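Local coordinates for acetylene hydratase Ahy (Pelobacter acetylenicus, PDB 2E7Z), which catalyses the hydration of acetylene to acetaldehyde, using a tungsten bis-molybdopterin guanine dinucleotide cofactor and a [4Fe-4S] cluster, at residues I472-T477 with Q534-S539; R58-L63 with E483-A488. All blocks are in the same frame, centred on the assembly; numbering follows the deposited sequence.

Interaction 1: residues I472-T477 with Q534-S539; sequences IPFGNT and QYTYMS
Phe474-Asn476 and Thr536-Met538 pair as antiparallel strands, with 172° between the directions of their short axes. Gly475 and Tyr537 form the hydrogen-bonded pair. Tyr537 N gives to Gly475 O at 2.9 Å, and Gly475 N gives back to Tyr537 O at 3.0 Å. Phe474 with Met538 and Asn476 with Thr536 are the non-hydrogen-bonded pairs that flank it. Further backbone bonds run from Ser539 N to Pro473 O and from Thr477 N to Tyr535 O. A water donates to both Tyr535 O and Thr477 O, so Tyr535 O accepts two bonds.

Phe474 and Met538 meet on one face of the ribbon. The Met538 chain bends at chi2 and chi3, and both SD and CE come to 3.7 Å from Phe474 CB. The Phe474 ring itself leads away from the partner strand. Its CG sits between backbone N and carbonyl carbon (chi1 64°), and Ile472 CG2 lies over one ring face near the rim.

The two strands make a small sheet of their own. The 56 residues between the segments include helices but no strand, so this is a long-range pairing and not a tight hairpin.

Asn476 and Thr536 lie side by side on the same face as Met538. Asn476 ND2 is 2.7 Å from Thr536 OG1, but the angle is too poor for a hydrogen bond; Asn476 OD1 is bonded to Thr36 OG1. The Asn476 side chain lies about 10 Å from the iron-sulfur cluster.

Tyr537 is on the other face, and Thr477 CG2 meets its ring edge in plane, 3.8 Å from CE1. Gln534 NE2 stands over one face of that ring, toward the rim. The same NE2 donates almost straight (173°) to Thr536 O at 2.8 Å. Tyr537 stacks on Tyr531, and its OH is hydrogen-bonded to Tyr531 O.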
loop_
_atom_site.group_PDB
_atom_site.type_symbol
_atom_site.label_atom_id
_atom_site.label_comp_id
_atom_site.label_asym_id
_atom_site.label_seq_id
_atom_site.Cartn_x
_atom_site.Cartn_y
_atom_site.Cartn_z
ATOM N N ILE A 472 -5.431 8.125 -10.130
ATOM C CA ILE A 472 -6.638 8.631 -9.483
ATOM C C ILE A 472 -7.220 9.744 -10.363
ATOM O O ILE A 472 -6.507 10.665 -10.721
ATOM C CB ILE A 472 -6.339 9.176 -8.080
ATOM C CG1 ILE A 472 -5.722 8.094 -7.193
ATOM C CG2 ILE A 472 -7.630 9.715 -7.424
ATOM C CD1 ILE A 472 -5.293 8.609 -5.805
ATOM N N PRO A 473 -8.500 9.622 -10.763
ATOM C CA PRO A 473 -9.066 10.552 -11.734
ATOM C C PRO A 473 -9.589 11.886 -11.157
ATOM O O PRO A 473 -10.510 12.473 -11.720
ATOM C CB PRO A 473 -10.219 9.744 -12.338
ATOM C CG PRO A 473 -10.670 8.877 -11.236
ATOM C CD PRO A 473 -9.443 8.533 -10.428
ATOM N N PHE A 474 -9.017 12.348 -10.051
ATOM C CA PHE A 474 -9.317 13.671 -9.530
ATOM C C PHE A 474 -8.187 14.061 -8.615
ATOM O O PHE A 474 -7.399 13.210 -8.179
ATOM C CB PHE A 474 -10.629 13.668 -8.729
ATOM C CG PHE A 474 -10.574 12.820 -7.490
ATOM C CD1 PHE A 474 -10.871 11.466 -7.548
ATOM C CD2 PHE A 474 -10.226 13.372 -6.261
ATOM C CE1 PHE A 474 -10.811 10.688 -6.405
ATOM C CE2 PHE A 474 -10.150 12.589 -5.115
ATOM C CZ PHE A 474 -10.448 11.238 -5.194
ATOM N N GLY A 475 -8.129 15.347 -8.302
ATOM C CA GLY A 475 -7.210 15.815 -7.263
ATOM C C GLY A 475 -7.922 16.765 -6.330
ATOM O O GLY A 475 -8.673 17.627 -6.789
ATOM N N ASN A 476 -7.709 16.587 -5.028
ATOM C CA ASN A 476 -8.088 17.594 -4.025
ATOM C C ASN A 476 -6.915 18.499 -3.687
ATOM O O ASN A 476 -5.807 18.027 -3.460
ATOM C CB ASN A 476 -8.586 16.921 -2.738
ATOM C CG ASN A 476 -9.908 16.192 -2.933
ATOM O OD1 ASN A 476 -10.102 15.076 -2.445
ATOM N ND2 ASN A 476 -10.801 16.800 -3.680
ATOM N N THR A 477 -7.162 19.798 -3.643
ATOM C CA THR A 477 -6.135 20.725 -3.174
ATOM C C THR A 477 -6.006 20.710 -1.648
ATOM O O THR A 477 -6.989 20.503 -0.936
ATOM C CB THR A 477 -6.445 22.152 -3.663
ATOM O OG1 THR A 477 -7.765 22.510 -3.214
ATOM C CG2 THR A 477 -6.391 22.220 -5.183
ATOM N N GLN A 534 -10.087 26.265 -5.370
ATOM C CA GLN A 534 -11.117 25.289 -5.656
ATOM C C GLN A 534 -10.746 23.977 -4.995
ATOM O O GLN A 534 -9.577 23.584 -5.007
ATOM C CB GLN A 534 -11.199 25.108 -7.159
ATOM C CG GLN A 534 -12.250 24.092 -7.587
ATOM C CD GLN A 534 -12.532 24.101 -9.085
ATOM O OE1 GLN A 534 -12.727 25.157 -9.684
ATOM N NE2 GLN A 534 -12.588 22.920 -9.689
ATOM N N TYR A 535 -11.734 23.316 -4.393
ATOM C CA TYR A 535 -11.478 22.085 -3.652
ATOM C C TYR A 535 -10.942 20.943 -4.494
ATOM O O TYR A 535 -10.006 20.250 -4.085
ATOM C CB TYR A 535 -12.750 21.556 -2.994
ATOM C CG TYR A 535 -13.246 22.327 -1.814
ATOM C CD1 TYR A 535 -12.378 22.804 -0.842
ATOM C CD2 TYR A 535 -14.613 22.501 -1.628
ATOM C CE1 TYR A 535 -12.868 23.494 0.281
ATOM C CE2 TYR A 535 -15.107 23.167 -0.533
ATOM C CZ TYR A 535 -14.238 23.669 0.427
ATOM O OH TYR A 535 -14.713 24.351 1.534
ATOM N N THR A 536 -11.583 20.705 -5.641
ATOM C CA THR A 536 -11.381 19.456 -6.379
ATOM C C THR A 536 -11.358 19.702 -7.873
ATOM O O THR A 536 -12.200 20.440 -8.380
ATOM C CB THR A 536 -12.572 18.507 -6.098
ATOM O OG1 THR A 536 -12.738 18.372 -4.680
ATOM C CG2 THR A 536 -12.374 17.131 -6.767
ATOM N N TYR A 537 -10.434 19.040 -8.564
ATOM C CA TYR A 537 -10.367 19.086 -10.010
ATOM C C TYR A 537 -10.530 17.688 -10.572
ATOM O O TYR A 537 -9.688 16.819 -10.333
ATOM C CB TYR A 537 -9.027 19.662 -10.450
ATOM C CG TYR A 537 -8.854 21.110 -10.058
ATOM C CD1 TYR A 537 -8.318 21.465 -8.827
ATOM C CD2 TYR A 537 -9.218 22.129 -10.931
ATOM C CE1 TYR A 537 -8.151 22.810 -8.475
ATOM C CE2 TYR A 537 -9.051 23.462 -10.607
ATOM C CZ TYR A 537 -8.523 23.798 -9.383
ATOM O OH TYR A 537 -8.363 25.133 -9.081
ATOM N N MET A 538 -11.618 17.475 -11.315
ATOM C CA MET A 538 -11.868 16.179 -11.926
ATOM C C MET A 538 -11.079 16.024 -13.211
ATOM O O MET A 538 -10.922 16.986 -13.966
ATOM C CB MET A 538 -13.367 16.003 -12.234
ATOM C CG MET A 538 -14.285 16.158 -11.016
ATOM S SD MET A 538 -13.937 15.047 -9.625
ATOM C CE MET A 538 -13.896 13.463 -10.463
ATOM N N SER A 539 -10.597 14.811 -13.461
ATOM C CA SER A 539 -9.906 14.493 -14.703
ATOM C C SER A 539 -10.897 13.989 -15.746
ATOM O O SER A 539 -11.886 13.315 -15.416
ATOM C CB SER A 539 -8.874 13.384 -14.483
ATOM O OG SER A 539 -8.117 13.156 -15.657
HETATM O O HOH W 1 -9.914 19.847 -1.376
#

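Interaction 2: residues R58-L63 with E483-A488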
loop_
_atom_site.group_PDB
_atom_site.type_symbol
_atom_site.label_atom_id
_atom_site.label_comp_id
_atom_site.label_asym_id
_atom_site.label_seq_id
_atom_site.Cartn_x
_atom_site.Cartn_y
_atom_site.Cartn_z
ATOM N N ARG A 58 9.788 15.047 17.976
ATOM C CA ARG A 58 9.885 15.206 16.525
ATOM C C ARG A 58 11.304 15.639 16.154
ATOM O O ARG A 58 11.926 16.486 16.814
ATOM C CB ARG A 58 8.849 16.223 16.043
ATOM C CG ARG A 58 8.847 16.387 14.534
ATOM C CD ARG A 58 7.744 17.300 14.076
ATOM N NE ARG A 58 7.936 17.531 12.615
ATOM C CZ ARG A 58 7.395 18.538 11.914
ATOM N NH1 ARG A 58 6.571 19.413 12.492
ATOM N NH2 ARG A 58 7.665 18.692 10.617
ATOM N N VAL A 59 11.847 15.021 15.111
ATOM C CA VAL A 59 13.142 15.414 14.585
ATOM C C VAL A 59 12.971 16.648 13.716
ATOM O O VAL A 59 12.313 16.589 12.662
ATOM C CB VAL A 59 13.785 14.247 13.776
ATOM C CG1 VAL A 59 15.102 14.670 13.131
ATOM C CG2 VAL A 59 14.004 13.030 14.694
ATOM N N LEU A 60 13.548 17.774 14.135
ATOM C CA LEU A 60 13.391 19.036 13.423
ATOM C C LEU A 60 14.676 19.535 12.765
ATOM O O LEU A 60 14.666 20.551 12.053
ATOM C CB LEU A 60 12.797 20.113 14.345
ATOM C CG LEU A 60 11.348 19.902 14.754
ATOM C CD1 LEU A 60 10.961 21.075 15.707
ATOM C CD2 LEU A 60 10.386 19.812 13.593
ATOM N N TYR A 61 15.780 18.833 12.989
ATOM C CA TYR A 61 17.087 19.232 12.471
ATOM C C TYR A 61 17.823 18.002 11.971
ATOM O O TYR A 61 17.666 16.911 12.541
ATOM C CB TYR A 61 17.941 19.939 13.553
ATOM C CG TYR A 61 17.285 21.192 14.076
ATOM C CD1 TYR A 61 16.379 21.128 15.116
ATOM C CD2 TYR A 61 17.550 22.442 13.502
ATOM C CE1 TYR A 61 15.730 22.274 15.586
ATOM C CE2 TYR A 61 16.924 23.601 13.976
ATOM C CZ TYR A 61 16.019 23.494 15.004
ATOM O OH TYR A 61 15.398 24.625 15.476
ATOM N N PRO A 62 18.635 18.174 10.929
ATOM C CA PRO A 62 19.443 17.038 10.483
ATOM C C PRO A 62 20.338 16.492 11.600
ATOM O O PRO A 62 20.954 17.264 12.355
ATOM C CB PRO A 62 20.293 17.633 9.368
ATOM C CG PRO A 62 19.463 18.749 8.812
ATOM C CD PRO A 62 18.821 19.350 10.046
ATOM N N LEU A 63 20.385 15.166 11.688
ATOM C CA LEU A 63 21.274 14.491 12.643
ATOM C C LEU A 63 22.258 13.606 11.912
ATOM O O LEU A 63 21.883 12.874 11.009
ATOM C CB LEU A 63 20.477 13.643 13.632
ATOM C CG LEU A 63 19.455 14.346 14.509
ATOM C CD1 LEU A 63 18.574 13.335 15.175
ATOM C CD2 LEU A 63 20.205 15.192 15.563
ATOM N N GLU A 483 4.065 27.405 8.504
ATOM C CA GLU A 483 5.411 27.120 8.038
ATOM C C GLU A 483 5.926 25.901 8.801
ATOM O O GLU A 483 5.547 25.685 9.956
ATOM C CB GLU A 483 6.325 28.327 8.308
ATOM C CG GLU A 483 6.041 29.548 7.412
ATOM C CD GLU A 483 6.363 29.335 5.930
ATOM O OE1 GLU A 483 7.218 28.481 5.592
ATOM O OE2 GLU A 483 5.759 30.045 5.091
ATOM N N PRO A 484 6.802 25.102 8.173
ATOM C CA PRO A 484 7.338 23.956 8.908
ATOM C C PRO A 484 8.118 24.359 10.157
ATOM O O PRO A 484 8.837 25.363 10.171
ATOM C CB PRO A 484 8.272 23.271 7.909
ATOM C CG PRO A 484 8.308 24.117 6.684
ATOM C CD PRO A 484 7.286 25.190 6.782
ATOM N N ALA A 485 7.994 23.539 11.187
ATOM C CA ALA A 485 8.723 23.779 12.441
ATOM C C ALA A 485 10.219 23.530 12.275
ATOM O O ALA A 485 10.652 22.734 11.437
ATOM C CB ALA A 485 8.160 22.924 13.554
ATOM N N GLY A 486 11.017 24.240 13.067
ATOM C CA GLY A 486 12.457 24.020 13.128
ATOM C C GLY A 486 13.074 24.110 11.749
ATOM O O GLY A 486 12.759 25.030 10.977
ATOM N N GLU A 487 13.909 23.121 11.409
ATOM C CA GLU A 487 14.540 23.056 10.100
ATOM C C GLU A 487 13.934 21.926 9.268
ATOM O O GLU A 487 14.600 21.385 8.387
ATOM C CB GLU A 487 16.058 22.873 10.247
ATOM C CG GLU A 487 16.798 24.185 10.461
ATOM C CD GLU A 487 17.021 24.908 9.153
ATOM O OE1 GLU A 487 17.882 24.459 8.353
ATOM O OE2 GLU A 487 16.325 25.927 8.925
ATOM N N ALA A 488 12.666 21.599 9.515
ATOM C CA ALA A 488 12.014 20.567 8.661
ATOM C C ALA A 488 11.880 21.093 7.239
ATOM O O ALA A 488 11.579 22.263 7.017
ATOM C CB ALA A 488 10.673 20.226 9.252
#
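Glu487 N donates to Leu60 O at 2.8 Å, the one direct hydrogen bond between the segments, bent to 137° at the hydrogen. The rest is mostly van der Waals packing. Leu60 CD2 packs on Ala485 CB at 3.8 Å, and more loosely on Ala488 CB. The Tyr61 and Glu487 side chains cross at about a right angle, but ring and carboxylate planes are only 28° apart. Tyr61 CE2 lies 3.6 Å from Glu487 CG, and Tyr61 OH reaches Gly486 CA at 3.8 Å. An alanine in place of Tyr61 would probably leave Glu487 CG without its ring neighbour and Arg77 without its cation-pi partner.

A type II' beta turn from Ala485 to Ala488 presents these groups, closed by Ala488 N to Ala485 O. Gly486 has positive phi, and a CB there would clash with Leu60 CB. Leu60 CD2 also lies over one face of the Arg58 guanidinium, near the rim. Residues 58-63 lead into strand 63-65 of the mixed sheet, and 483-488 precede helix 491-501.

Glu461 (salt bridge), Gly456 O and Arg53 O meet the buried Arg58 charge. Across the contact its guanidinium therefore meets only the Ala485 and Ala488 methyls, while the Tyr61 ring meets Glu487 CB and CG.

The two contacts share no residue, and their nearest atoms are about 16 Å apart. They are close along the chain, however: 472-477 and 483-488 follow each other within a few residues, one reaching forward to 534-539 and the other back to 58-63. Both are partly buried. Interaction 1 is strand pairing held by a ladder of backbone bonds, on the iron-sulfur cluster side of the fold. Interaction 2 joins two loops through a beta turn, with a single direct bond and more reliance on side-chain packing. It lies beside residues that bind the pterin cofactor, the Arg58 side chain being about 5 Å from that of Gln441.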